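Local coordinates for putative exported protein (Bordetella parapertussis, PDB 3OCJ) that is of unknown function but probably acts as an S-adenosylmethionine-dependent methyltransferase, with a palmitic acid bound between its helical N-terminal part and its Rossmann-like domain, at residues A[18-23]-A[58-64]; A[53-57]-A[70-74]; A[26-31]-A[44-48]; A[227-231]-A[265-271]. All blocks are in the same frame, centred on the assembly; numbering follows the deposited sequence.

In the fold
Contacts 1, 2 and 3 lie in the helical N-terminal part, on one side of the chain's centre, whereas contact 4 joins two loops that follow strand 221-226 and helix 247-261. Helix 15-33 serves contacts 1 and 3, and helix 55-63 serves contacts 1 and 2. Along the chain, contact 3 is nested inside the loop closed by contact 1, contact 2 crosses contact 1, and contact 4 comes last. Centres of contacts 1 and 2, like those of 1 and 3, are about 13 Å apart; the centre of contact 4 is about 22 to 26 Å from theirs. Palmitic acid touches contacts 1, 2 and 4, so its pocket spans the helical part and the methyltransferase-like domain.

Contact 1: residues A[18-23]-A[58-64]; sequences DLAGMV and RFLLLYR. With PLM (palmitic acid), chain D.
Two helical segments, 18-23 of helix 15-33 and 58-63 of helix 55-63, cross almost at right angles (82°) with their axes 8.9 Å apart. The register sets Leu19 against Leu62 (CA to CA 5.6 Å) and Met22 against Leu61 (6.2 Å). Leu62, rotamer mt, pushes CD2 into the hollow beside Asp18 and Leu19, 3.3 Å from Leu19 N and 3.7 Å from Asp18 CB. In return Leu19, rotamer tp, fits between Arg58 and Leu61: CD2 lies 3.5 Å from Arg58 CD, and CD1 4.0 Å from Leu61 CB. This is steep helix-helix packing within the N-terminal helical part, with no intersegment hydrogen bond. Selenomethionine Met22, all three chi angles m, curls its CE to 3.2 Å from Leu61 O and 3.9 Å from Arg64 CD. Arg64 has left the helix with positive phi (60°), and Arg64 NH2 is hydrogen-bonded to Gln262 O. Val23 CG2 meets Leu61 CD1 at 4.1 Å. Leu60, outside this packing, puts CD1 3.6 Å from palmitic acid CC.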
# COMPACT_ATOMS: atom_id res chain seq x y z
N ASP A 18 2.10 -24.70 -4.11
CA ASP A 18 3.10 -23.68 -3.84
C ASP A 18 3.05 -23.22 -2.39
O ASP A 18 4.09 -22.98 -1.77
CB ASP A 18 2.94 -22.50 -4.79
CG ASP A 18 3.42 -22.81 -6.19
OD1 ASP A 18 4.53 -23.36 -6.32
OD2 ASP A 18 2.69 -22.50 -7.15
N LEU A 19 1.85 -23.11 -1.83
CA LEU A 19 1.71 -22.68 -0.44
C LEU A 19 2.42 -23.65 0.50
O LEU A 19 3.13 -23.24 1.41
CB LEU A 19 0.25 -22.56 -0.04
CG LEU A 19 0.03 -22.23 1.44
CD1 LEU A 19 0.57 -20.84 1.81
CD2 LEU A 19 -1.44 -22.36 1.79
N ALA A 20 2.23 -24.95 0.29
CA ALA A 20 2.88 -25.92 1.15
C ALA A 20 4.39 -25.72 1.12
O ALA A 20 5.06 -25.88 2.14
CB ALA A 20 2.52 -27.34 0.73
N GLY A 21 4.92 -25.39 -0.05
CA GLY A 21 6.34 -25.11 -0.20
C GLY A 21 6.78 -23.88 0.57
O GLY A 21 7.80 -23.89 1.26
N MSE A 22 6.00 -22.80 0.46
CA MSE A 22 6.34 -21.57 1.18
C MSE A 22 6.28 -21.77 2.69
O MSE A 22 7.11 -21.22 3.43
CB MSE A 22 5.42 -20.42 0.75
CG MSE A 22 5.53 -20.10 -0.73
SE MSE A 22 7.34 -19.62 -1.36
CE MSE A 22 7.38 -17.75 -0.81
N VAL A 23 5.33 -22.58 3.15
CA VAL A 23 5.21 -22.90 4.57
C VAL A 23 6.40 -23.75 5.04
O VAL A 23 6.95 -23.49 6.10
CB VAL A 23 3.88 -23.60 4.91
CG1 VAL A 23 3.89 -24.10 6.34
CG2 VAL A 23 2.71 -22.64 4.67
N ARG A 58 -2.21 -16.64 4.04
CA ARG A 58 -1.83 -17.52 2.94
C ARG A 58 -1.42 -16.72 1.72
O ARG A 58 -0.44 -17.05 1.05
CB ARG A 58 -2.96 -18.49 2.59
CG ARG A 58 -3.21 -19.53 3.65
CD ARG A 58 -4.17 -20.60 3.16
NE ARG A 58 -5.54 -20.13 3.03
CZ ARG A 58 -6.44 -20.13 4.02
NH1 ARG A 58 -6.09 -20.55 5.22
NH2 ARG A 58 -7.67 -19.70 3.80
N PHE A 59 -2.18 -15.67 1.42
CA PHE A 59 -1.86 -14.82 0.28
C PHE A 59 -0.46 -14.21 0.44
O PHE A 59 0.33 -14.18 -0.50
CB PHE A 59 -2.91 -13.71 0.09
CG PHE A 59 -2.74 -12.93 -1.18
CD1 PHE A 59 -3.44 -13.30 -2.32
CD2 PHE A 59 -1.85 -11.87 -1.25
CE1 PHE A 59 -3.27 -12.60 -3.52
CE2 PHE A 59 -1.68 -11.17 -2.45
CZ PHE A 59 -2.40 -11.54 -3.58
N LEU A 60 -0.16 -13.74 1.64
CA LEU A 60 1.15 -13.15 1.90
C LEU A 60 2.28 -14.18 1.86
O LEU A 60 3.34 -13.90 1.34
CB LEU A 60 1.15 -12.43 3.25
CG LEU A 60 0.31 -11.14 3.21
CD1 LEU A 60 0.04 -10.63 4.62
CD2 LEU A 60 1.00 -10.08 2.35
N LEU A 61 2.04 -15.38 2.39
CA LEU A 61 3.07 -16.41 2.34
C LEU A 61 3.41 -16.74 0.89
O LEU A 61 4.57 -16.93 0.55
CB LEU A 61 2.60 -17.68 3.06
CG LEU A 61 2.67 -17.60 4.58
CD1 LEU A 61 1.80 -18.69 5.20
CD2 LEU A 61 4.12 -17.74 5.05
N LEU A 62 2.37 -16.80 0.06
CA LEU A 62 2.53 -17.18 -1.36
C LEU A 62 3.15 -16.07 -2.18
O LEU A 62 4.09 -16.31 -2.95
CB LEU A 62 1.17 -17.52 -1.98
CG LEU A 62 0.62 -18.91 -1.74
CD1 LEU A 62 -0.84 -18.97 -2.14
CD2 LEU A 62 1.44 -19.92 -2.53
N TYR A 63 2.63 -14.86 -2.03
CA TYR A 63 2.93 -13.78 -2.98
C TYR A 63 3.76 -12.65 -2.40
O TYR A 63 4.27 -11.80 -3.15
CB TYR A 63 1.64 -13.25 -3.62
CG TYR A 63 0.79 -14.38 -4.18
CD1 TYR A 63 1.27 -15.21 -5.19
CD2 TYR A 63 -0.48 -14.65 -3.67
CE1 TYR A 63 0.51 -16.26 -5.67
CE2 TYR A 63 -1.25 -15.69 -4.15
CZ TYR A 63 -0.75 -16.49 -5.15
OH TYR A 63 -1.53 -17.54 -5.63
N ARG A 64 3.86 -12.59 -1.07
CA ARG A 64 4.80 -11.69 -0.40
C ARG A 64 4.56 -10.21 -0.71
O ARG A 64 5.47 -9.39 -0.70
CB ARG A 64 6.25 -12.12 -0.68
CG ARG A 64 6.50 -13.55 -0.22
CD ARG A 64 7.96 -13.97 -0.33
NE ARG A 64 8.47 -13.86 -1.69
CZ ARG A 64 9.39 -12.98 -2.07
NH1 ARG A 64 9.79 -12.95 -3.33
NH2 ARG A 64 9.91 -12.13 -1.20
C1 PLM D . 1.19 -2.41 -0.02
O1 PLM D . 0.41 -1.44 0.12
O2 PLM D . 1.13 -3.07 -1.08
C2 PLM D . 2.19 -2.82 1.05
C3 PLM D . 1.97 -2.10 2.39
C4 PLM D . 2.84 -2.79 3.44
C5 PLM D . 2.90 -2.05 4.77
C6 PLM D . 1.56 -2.02 5.49
C7 PLM D . 0.80 -3.33 5.38
C8 PLM D . 1.47 -4.49 6.12
C9 PLM D . 0.58 -5.72 5.97
CA PLM D . 0.87 -6.80 7.00
CB PLM D . -0.37 -7.68 7.17
CC PLM D . -0.04 -9.01 7.82
CD PLM D . -1.29 -9.87 7.93
CE PLM D . -0.92 -11.26 8.42
CF PLM D . -2.00 -12.28 8.10
CG PLM D . -3.33 -11.94 8.77

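Contact 2: residues A[53-57]-A[70-74]; sequences ESELG and WTHRL. With PLM (palmitic acid), chain D.
Two consecutive short helices of the N-terminal helical part pack here. Segment 53-57 enters helix 55-63 through Ser54, the N-cap residue (phi/psi -100/139), and segment 70-74 is a turn of helix 68-76 with Leu74 N bonded to Trp70 O at 2.9 Å. Leu56 and Trp70 come closest, their CA atoms 6.8 Å apart. Gly57 N donates to Ser54 OG at 3.0 Å, and that hydroxyl is also hydrogen-bonded to Glu88 OE2. Leu56, rotamer tp, fills the gap: Leu56 CB makes a CH-pi contact over the face of the Trp70 six-membered ring, 4.2 Å from the centroid and 23° off the normal; Leu56 CD1 is 3.7 Å from Trp70 CB, and Leu56 CD2 3.8 Å from Leu74 CD1. Glu55 OE1 and Arg73 NH2 form a long salt bridge of 3.7 Å, and two waters each donate to Glu55 OE1 and accept from Arg73. The stronger partner of Arg73 is Glu69, in a salt bridge through NH1. Both segments line the fatty-acid pocket: Gly57 CA lies 3.6 Å from palmitic acid CF, Ser54 OG 3.6 Å from palmitic acid CG, and Leu74 CD2 3.6 Å from palmitic acid C9.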
# COMPACT_ATOMS: atom_id res chain seq x y z
N GLU A 53 -3.42 -20.40 8.40
CA GLU A 53 -4.84 -20.62 8.61
C GLU A 53 -5.68 -19.44 8.15
O GLU A 53 -6.90 -19.53 8.08
CB GLU A 53 -5.13 -20.91 10.09
CG GLU A 53 -4.67 -22.28 10.53
CD GLU A 53 -5.33 -23.39 9.73
OE1 GLU A 53 -6.57 -23.39 9.63
OE2 GLU A 53 -4.60 -24.26 9.20
N SER A 54 -5.01 -18.33 7.82
CA SER A 54 -5.67 -17.09 7.45
C SER A 54 -5.69 -16.91 5.94
O SER A 54 -4.69 -17.17 5.27
CB SER A 54 -4.93 -15.91 8.09
OG SER A 54 -5.24 -14.67 7.48
N GLU A 55 -6.80 -16.44 5.38
CA GLU A 55 -6.83 -16.16 3.95
C GLU A 55 -5.76 -15.13 3.57
O GLU A 55 -5.02 -15.31 2.61
CB GLU A 55 -8.20 -15.67 3.50
CG GLU A 55 -9.30 -16.70 3.59
CD GLU A 55 -10.62 -16.19 3.03
OE1 GLU A 55 -10.93 -15.00 3.24
OE2 GLU A 55 -11.34 -16.97 2.39
N LEU A 56 -5.69 -14.02 4.31
CA LEU A 56 -4.68 -13.00 4.04
C LEU A 56 -3.27 -13.55 4.28
O LEU A 56 -2.35 -13.30 3.51
CB LEU A 56 -4.93 -11.76 4.90
CG LEU A 56 -3.86 -10.68 4.78
CD1 LEU A 56 -3.61 -10.32 3.32
CD2 LEU A 56 -4.26 -9.45 5.58
N GLY A 57 -3.13 -14.31 5.36
CA GLY A 57 -1.85 -14.91 5.70
C GLY A 57 -1.33 -15.81 4.60
O GLY A 57 -0.15 -15.75 4.27
N TRP A 70 -6.66 -7.56 -1.22
CA TRP A 70 -6.17 -7.58 0.15
C TRP A 70 -5.77 -6.21 0.70
O TRP A 70 -5.90 -5.95 1.90
CB TRP A 70 -5.09 -8.65 0.33
CG TRP A 70 -5.70 -9.99 0.22
CD1 TRP A 70 -5.51 -10.90 -0.77
CD2 TRP A 70 -6.69 -10.54 1.09
NE1 TRP A 70 -6.30 -12.01 -0.55
CE2 TRP A 70 -7.04 -11.81 0.59
CE3 TRP A 70 -7.31 -10.09 2.27
CZ2 TRP A 70 -7.97 -12.64 1.21
CZ3 TRP A 70 -8.24 -10.92 2.89
CH2 TRP A 70 -8.56 -12.17 2.36
N THR A 71 -5.31 -5.31 -0.17
CA THR A 71 -5.12 -3.93 0.26
C THR A 71 -6.45 -3.35 0.74
O THR A 71 -6.53 -2.76 1.83
CB THR A 71 -4.57 -3.04 -0.87
OG1 THR A 71 -3.30 -3.54 -1.29
CG2 THR A 71 -4.39 -1.62 -0.37
N HIS A 72 -7.50 -3.53 -0.05
CA HIS A 72 -8.80 -3.00 0.33
C HIS A 72 -9.26 -3.60 1.65
O HIS A 72 -9.64 -2.89 2.58
CB HIS A 72 -9.85 -3.28 -0.74
CG HIS A 72 -11.23 -2.90 -0.32
ND1 HIS A 72 -11.69 -1.60 -0.36
CD2 HIS A 72 -12.25 -3.64 0.16
CE1 HIS A 72 -12.94 -1.56 0.08
NE2 HIS A 72 -13.30 -2.79 0.40
N ARG A 73 -9.26 -4.93 1.73
CA ARG A 73 -9.82 -5.61 2.88
C ARG A 73 -9.01 -5.30 4.14
O ARG A 73 -9.56 -5.11 5.23
CB ARG A 73 -9.93 -7.12 2.63
CG ARG A 73 -10.89 -7.47 1.50
CD ARG A 73 -10.93 -8.97 1.19
NE ARG A 73 -11.52 -9.74 2.28
CZ ARG A 73 -11.93 -11.00 2.16
NH1 ARG A 73 -11.82 -11.63 1.00
NH2 ARG A 73 -12.46 -11.63 3.21
N LEU A 74 -7.70 -5.20 3.99
CA LEU A 74 -6.84 -4.87 5.11
C LEU A 74 -7.02 -3.41 5.53
O LEU A 74 -7.24 -3.12 6.71
CB LEU A 74 -5.38 -5.15 4.76
CG LEU A 74 -4.37 -4.98 5.90
CD1 LEU A 74 -4.67 -5.93 7.04
CD2 LEU A 74 -2.97 -5.20 5.36
C1 PLM D . 1.19 -2.41 -0.02
O1 PLM D . 0.41 -1.44 0.12
O2 PLM D . 1.13 -3.07 -1.08
C2 PLM D . 2.19 -2.82 1.05
C3 PLM D . 1.97 -2.10 2.39
C4 PLM D . 2.84 -2.79 3.44
C5 PLM D . 2.90 -2.05 4.77
C6 PLM D . 1.56 -2.02 5.49
C7 PLM D . 0.80 -3.33 5.38
C8 PLM D . 1.47 -4.49 6.12
C9 PLM D . 0.58 -5.72 5.97
CA PLM D . 0.87 -6.80 7.00
CB PLM D . -0.37 -7.68 7.17
CC PLM D . -0.04 -9.01 7.82
CD PLM D . -1.29 -9.87 7.93
CE PLM D . -0.92 -11.26 8.42
CF PLM D . -2.00 -12.28 8.10
CG PLM D . -3.33 -11.94 8.77
O HOH W 1 -12.44 -14.46 0.43
O HOH W 2 -13.51 -14.46 2.79

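Contact 3: residues A[26-31]-A[44-48]; sequences ARQRIL and QIELL
A mainly apolar helix-helix contact joins residues 26-31 of helix 15-33 to residues 44-48 of helix 41-53, its centre about 26 Å from the centre of the chain. The two helical segments run nearly antiparallel, at 168° between their directions, with axes 10.2 Å apart at closest approach. In the register Ile30 faces Gln44 (CA to CA 6.8 Å) and Arg27 faces Ile45 (6.9 Å). Ile30, rotamer mt, points into the interface: its CD1 is 4.0 Å from Leu48 CD2, and its CG2 lies 4.2 Å from Ile45 CG1 and 3.5 Å from Gln44 OE1. One turn earlier, Ala26 CB touches CD1 of Leu48, rotamer tp, at 3.7 Å. The pair forms a helical hairpin, its connection running from the end of helix 15-33 to the start of helix 41-53, and Gln44 NE2 ties into that connection by hydrogen bonds to Gly34 O and Phe39 O. Helix 247-261 covers one flank, where Leu260 meets Ile30 and Leu255 meets Gln44. On the solvent side Arg27 stretches out with chi1 to chi3 all t, laying one face of its guanidinium over Ile45 CD1; Arg27 NH1 is 3.7 Å from Ile45 CG2. Leu31 CD2 reaches the same Ile45 CD1 at 4.1 Å.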
# COMPACT_ATOMS: atom_id res chain seq x y z
N ALA A 26 9.44 -21.49 5.41
CA ALA A 26 9.35 -20.66 6.60
C ALA A 26 9.62 -21.51 7.84
O ALA A 26 10.29 -21.05 8.78
CB ALA A 26 7.98 -20.00 6.69
N ARG A 27 9.10 -22.73 7.86
CA ARG A 27 9.32 -23.63 8.99
C ARG A 27 10.81 -23.93 9.14
O ARG A 27 11.34 -23.94 10.25
CB ARG A 27 8.52 -24.93 8.85
CG ARG A 27 8.69 -25.86 10.04
CD ARG A 27 7.88 -27.14 9.89
NE ARG A 27 8.10 -28.05 11.01
CZ ARG A 27 7.34 -28.11 12.10
NH1 ARG A 27 6.29 -27.31 12.22
NH2 ARG A 27 7.62 -28.98 13.06
N GLN A 28 11.49 -24.16 8.02
CA GLN A 28 12.92 -24.44 8.07
C GLN A 28 13.71 -23.24 8.60
O GLN A 28 14.66 -23.42 9.35
CB GLN A 28 13.45 -24.89 6.70
CG GLN A 28 13.29 -26.37 6.45
CD GLN A 28 14.01 -27.23 7.48
OE1 GLN A 28 14.99 -26.79 8.09
NE2 GLN A 28 13.53 -28.45 7.68
N ARG A 29 13.30 -22.04 8.22
CA ARG A 29 13.97 -20.84 8.71
C ARG A 29 13.82 -20.70 10.22
O ARG A 29 14.72 -20.20 10.90
CB ARG A 29 13.45 -19.59 8.00
CG ARG A 29 13.86 -19.51 6.54
CD ARG A 29 13.62 -18.12 5.96
NE ARG A 29 12.20 -17.77 5.87
CZ ARG A 29 11.41 -18.05 4.84
NH1 ARG A 29 11.87 -18.72 3.79
NH2 ARG A 29 10.14 -17.67 4.86
N ILE A 30 12.68 -21.16 10.75
CA ILE A 30 12.45 -21.14 12.19
C ILE A 30 13.34 -22.17 12.88
O ILE A 30 14.05 -21.85 13.84
CB ILE A 30 10.99 -21.46 12.54
CG1 ILE A 30 10.05 -20.36 12.03
CG2 ILE A 30 10.82 -21.60 14.05
CD1 ILE A 30 8.58 -20.76 12.10
N LEU A 31 13.30 -23.40 12.39
CA LEU A 31 14.05 -24.50 13.01
C LEU A 31 15.56 -24.28 12.95
O LEU A 31 16.27 -24.64 13.89
CB LEU A 31 13.69 -25.83 12.35
CG LEU A 31 12.23 -26.27 12.48
CD1 LEU A 31 12.03 -27.60 11.77
CD2 LEU A 31 11.82 -26.38 13.93
N GLN A 44 7.05 -19.47 17.44
CA GLN A 44 7.20 -19.07 16.05
C GLN A 44 6.42 -20.00 15.13
O GLN A 44 5.81 -19.55 14.15
CB GLN A 44 8.67 -19.05 15.64
CG GLN A 44 9.50 -17.97 16.33
CD GLN A 44 10.96 -18.10 15.99
OE1 GLN A 44 11.33 -18.24 14.82
NE2 GLN A 44 11.82 -18.07 17.01
N ILE A 45 6.43 -21.29 15.46
CA ILE A 45 5.70 -22.27 14.68
C ILE A 45 4.20 -22.02 14.80
O ILE A 45 3.46 -22.14 13.83
CB ILE A 45 6.07 -23.70 15.11
CG1 ILE A 45 7.49 -24.03 14.65
CG2 ILE A 45 5.07 -24.71 14.55
CD1 ILE A 45 7.99 -25.39 15.11
N GLU A 46 3.76 -21.63 16.00
CA GLU A 46 2.37 -21.25 16.20
C GLU A 46 2.00 -20.02 15.37
O GLU A 46 0.91 -19.94 14.81
CB GLU A 46 2.08 -20.98 17.68
CG GLU A 46 2.22 -22.20 18.58
CD GLU A 46 1.90 -21.89 20.03
OE1 GLU A 46 1.75 -20.69 20.37
OE2 GLU A 46 1.81 -22.84 20.84
N LEU A 47 2.91 -19.05 15.30
CA LEU A 47 2.67 -17.86 14.49
C LEU A 47 2.55 -18.24 13.01
O LEU A 47 1.66 -17.76 12.31
CB LEU A 47 3.78 -16.83 14.69
CG LEU A 47 3.96 -16.26 16.10
CD1 LEU A 47 5.04 -15.20 16.10
CD2 LEU A 47 2.65 -15.68 16.62
N LEU A 48 3.44 -19.10 12.54
CA LEU A 48 3.40 -19.57 11.16
C LEU A 48 2.07 -20.27 10.87
O LEU A 48 1.47 -20.06 9.81
CB LEU A 48 4.59 -20.48 10.86
CG LEU A 48 4.65 -21.12 9.47
CD1 LEU A 48 4.63 -20.05 8.37
CD2 LEU A 48 5.90 -21.97 9.34

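Contact 4: residues A[227-231]-A[265-271]. With PLM (palmitic acid), chain D.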
# COMPACT_ATOMS: atom_id res chain seq x y z
N PHE A 227 5.08 6.60 1.09
CA PHE A 227 6.29 5.79 1.08
C PHE A 227 6.52 5.21 2.46
O PHE A 227 6.21 5.86 3.46
CB PHE A 227 7.50 6.62 0.62
CG PHE A 227 7.71 7.89 1.42
CD1 PHE A 227 8.71 7.97 2.37
CD2 PHE A 227 6.88 8.99 1.22
CE1 PHE A 227 8.91 9.14 3.09
CE2 PHE A 227 7.07 10.15 1.94
CZ PHE A 227 8.07 10.22 2.88
N LEU A 228 7.03 3.98 2.52
CA LEU A 228 7.49 3.41 3.78
C LEU A 228 8.90 3.89 4.09
O LEU A 228 9.76 3.97 3.20
CB LEU A 228 7.49 1.88 3.70
CG LEU A 228 6.12 1.21 3.70
CD1 LEU A 228 6.25 -0.25 3.25
CD2 LEU A 228 5.49 1.27 5.09
N THR A 229 9.12 4.24 5.36
CA THR A 229 10.40 4.79 5.82
C THR A 229 11.28 3.73 6.48
O THR A 229 10.77 2.72 7.00
CB THR A 229 10.14 5.88 6.85
OG1 THR A 229 9.34 5.28 7.88
CG2 THR A 229 9.40 7.06 6.22
N PRO A 230 12.60 3.94 6.47
CA PRO A 230 13.53 2.99 7.10
C PRO A 230 13.52 3.13 8.61
O PRO A 230 13.42 4.25 9.11
CB PRO A 230 14.88 3.41 6.53
CG PRO A 230 14.73 4.91 6.35
CD PRO A 230 13.32 5.04 5.80
N PRO A 231 13.66 2.01 9.33
CA PRO A 231 13.76 2.06 10.80
C PRO A 231 15.15 2.52 11.23
O PRO A 231 16.07 2.62 10.41
CB PRO A 231 13.54 0.61 11.21
CG PRO A 231 14.12 -0.17 10.05
CD PRO A 231 13.72 0.63 8.82
N TRP A 265 7.82 -5.48 -0.06
CA TRP A 265 7.61 -4.03 0.05
C TRP A 265 8.71 -3.33 0.84
O TRP A 265 8.44 -2.38 1.59
CB TRP A 265 6.25 -3.73 0.68
CG TRP A 265 5.99 -4.33 2.05
CD1 TRP A 265 6.64 -4.03 3.21
CD2 TRP A 265 5.00 -5.31 2.39
NE1 TRP A 265 6.11 -4.76 4.26
CE2 TRP A 265 5.09 -5.54 3.78
CE3 TRP A 265 4.02 -5.99 1.65
CZ2 TRP A 265 4.27 -6.46 4.44
CZ3 TRP A 265 3.19 -6.89 2.32
CH2 TRP A 265 3.32 -7.11 3.70
N ASN A 266 9.95 -3.77 0.66
CA ASN A 266 11.04 -3.31 1.50
C ASN A 266 11.98 -2.29 0.86
O ASN A 266 13.16 -2.20 1.25
CB ASN A 266 11.83 -4.50 2.04
CG ASN A 266 12.55 -5.27 0.94
OD1 ASN A 266 12.25 -5.13 -0.25
ND2 ASN A 266 13.51 -6.09 1.34
N ALA A 267 11.47 -1.53 -0.10
CA ALA A 267 12.23 -0.41 -0.64
C ALA A 267 11.88 0.80 0.22
O ALA A 267 10.93 1.52 -0.08
CB ALA A 267 11.89 -0.16 -2.10
N LEU A 268 12.64 0.99 1.28
CA LEU A 268 12.33 1.99 2.31
C LEU A 268 13.12 3.25 2.03
O LEU A 268 14.30 3.19 1.66
CB LEU A 268 12.67 1.43 3.70
CG LEU A 268 12.09 0.03 4.00
CD1 LEU A 268 12.50 -0.46 5.39
CD2 LEU A 268 10.57 0.03 3.84
N ARG A 269 12.48 4.41 2.19
CA ARG A 269 13.07 5.69 1.83
C ARG A 269 12.70 6.75 2.84
O ARG A 269 11.62 6.71 3.44
CB ARG A 269 12.60 6.12 0.43
CG ARG A 269 13.16 5.25 -0.69
CD ARG A 269 12.84 5.78 -2.10
NE ARG A 269 13.51 4.90 -3.06
CZ ARG A 269 12.98 3.79 -3.58
NH1 ARG A 269 11.71 3.47 -3.33
NH2 ARG A 269 13.72 3.04 -4.39
N THR A 270 13.61 7.70 3.04
CA THR A 270 13.36 8.79 3.97
C THR A 270 12.54 9.91 3.30
O THR A 270 12.34 9.92 2.07
CB THR A 270 14.66 9.41 4.46
OG1 THR A 270 15.35 9.96 3.34
CG2 THR A 270 15.55 8.36 5.14
N HIS A 271 12.08 10.86 4.12
CA HIS A 271 11.42 12.05 3.63
C HIS A 271 12.35 12.81 2.68
O HIS A 271 11.93 13.24 1.61
CB HIS A 271 11.05 12.99 4.79
CG HIS A 271 9.92 12.49 5.65
ND1 HIS A 271 10.09 11.53 6.63
CD2 HIS A 271 8.62 12.87 5.70
CE1 HIS A 271 8.93 11.33 7.24
NE2 HIS A 271 8.02 12.12 6.69
C1 PLM D . 1.19 -2.41 -0.02
O1 PLM D . 0.41 -1.44 0.12
O2 PLM D . 1.13 -3.07 -1.08
C2 PLM D . 2.19 -2.82 1.05
C3 PLM D . 1.97 -2.10 2.39
C4 PLM D . 2.84 -2.79 3.44
C5 PLM D . 2.90 -2.05 4.77
C6 PLM D . 1.56 -2.02 5.49
C7 PLM D . 0.80 -3.33 5.38
C8 PLM D . 1.47 -4.49 6.12
C9 PLM D . 0.58 -5.72 5.97
CA PLM D . 0.87 -6.80 7.00
CB PLM D . -0.37 -7.68 7.17
CC PLM D . -0.04 -9.01 7.82
CD PLM D . -1.29 -9.87 7.93
CE PLM D . -0.92 -11.26 8.42
CF PLM D . -2.00 -12.28 8.10
CG PLM D . -3.33 -11.94 8.77
O HOH W 3 9.45 3.72 0.45
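Two irregular segments cross with their end-to-end directions 89° apart, joined by one hydrogen bond, Arg269 N to Leu228 O (2.9 Å, 167°). Thr229 CA adds a CA-H...O contact to Arg269 O (3.3 Å). A water donates to both Leu228 O and Ala267 O. Phe227, chi1 p, turns its ring edge onto the face of His271 in a T-shaped pair (centroids 5.3 Å apart, planes at 85°); His271 NE2 is hydrogen-bonded to Asp290. Leu228, rotamer mt, sends CD1 3.8 Å from Trp265 CD1, while Leu228 CB meets Leu268 CD2 at 3.6 Å. Leu268, also mt, reaches Pro231 CD with CD1 (3.8 Å). The Arg269 guanidinium forms a salt bridge with Asp203 and hydrogen bonds with Glu200 O and Asn197 O. Trp265, chi1 p, offers a ring face to palmitic acid C4, with Trp265 CD2 3.5 Å from that carbon. Just past strand 221-226, the crossing lies at the C-terminal ends of parallel strands in a sheet whose order, 3-2-1-4-5-7-6, is consistent with a class I methyltransferase fold.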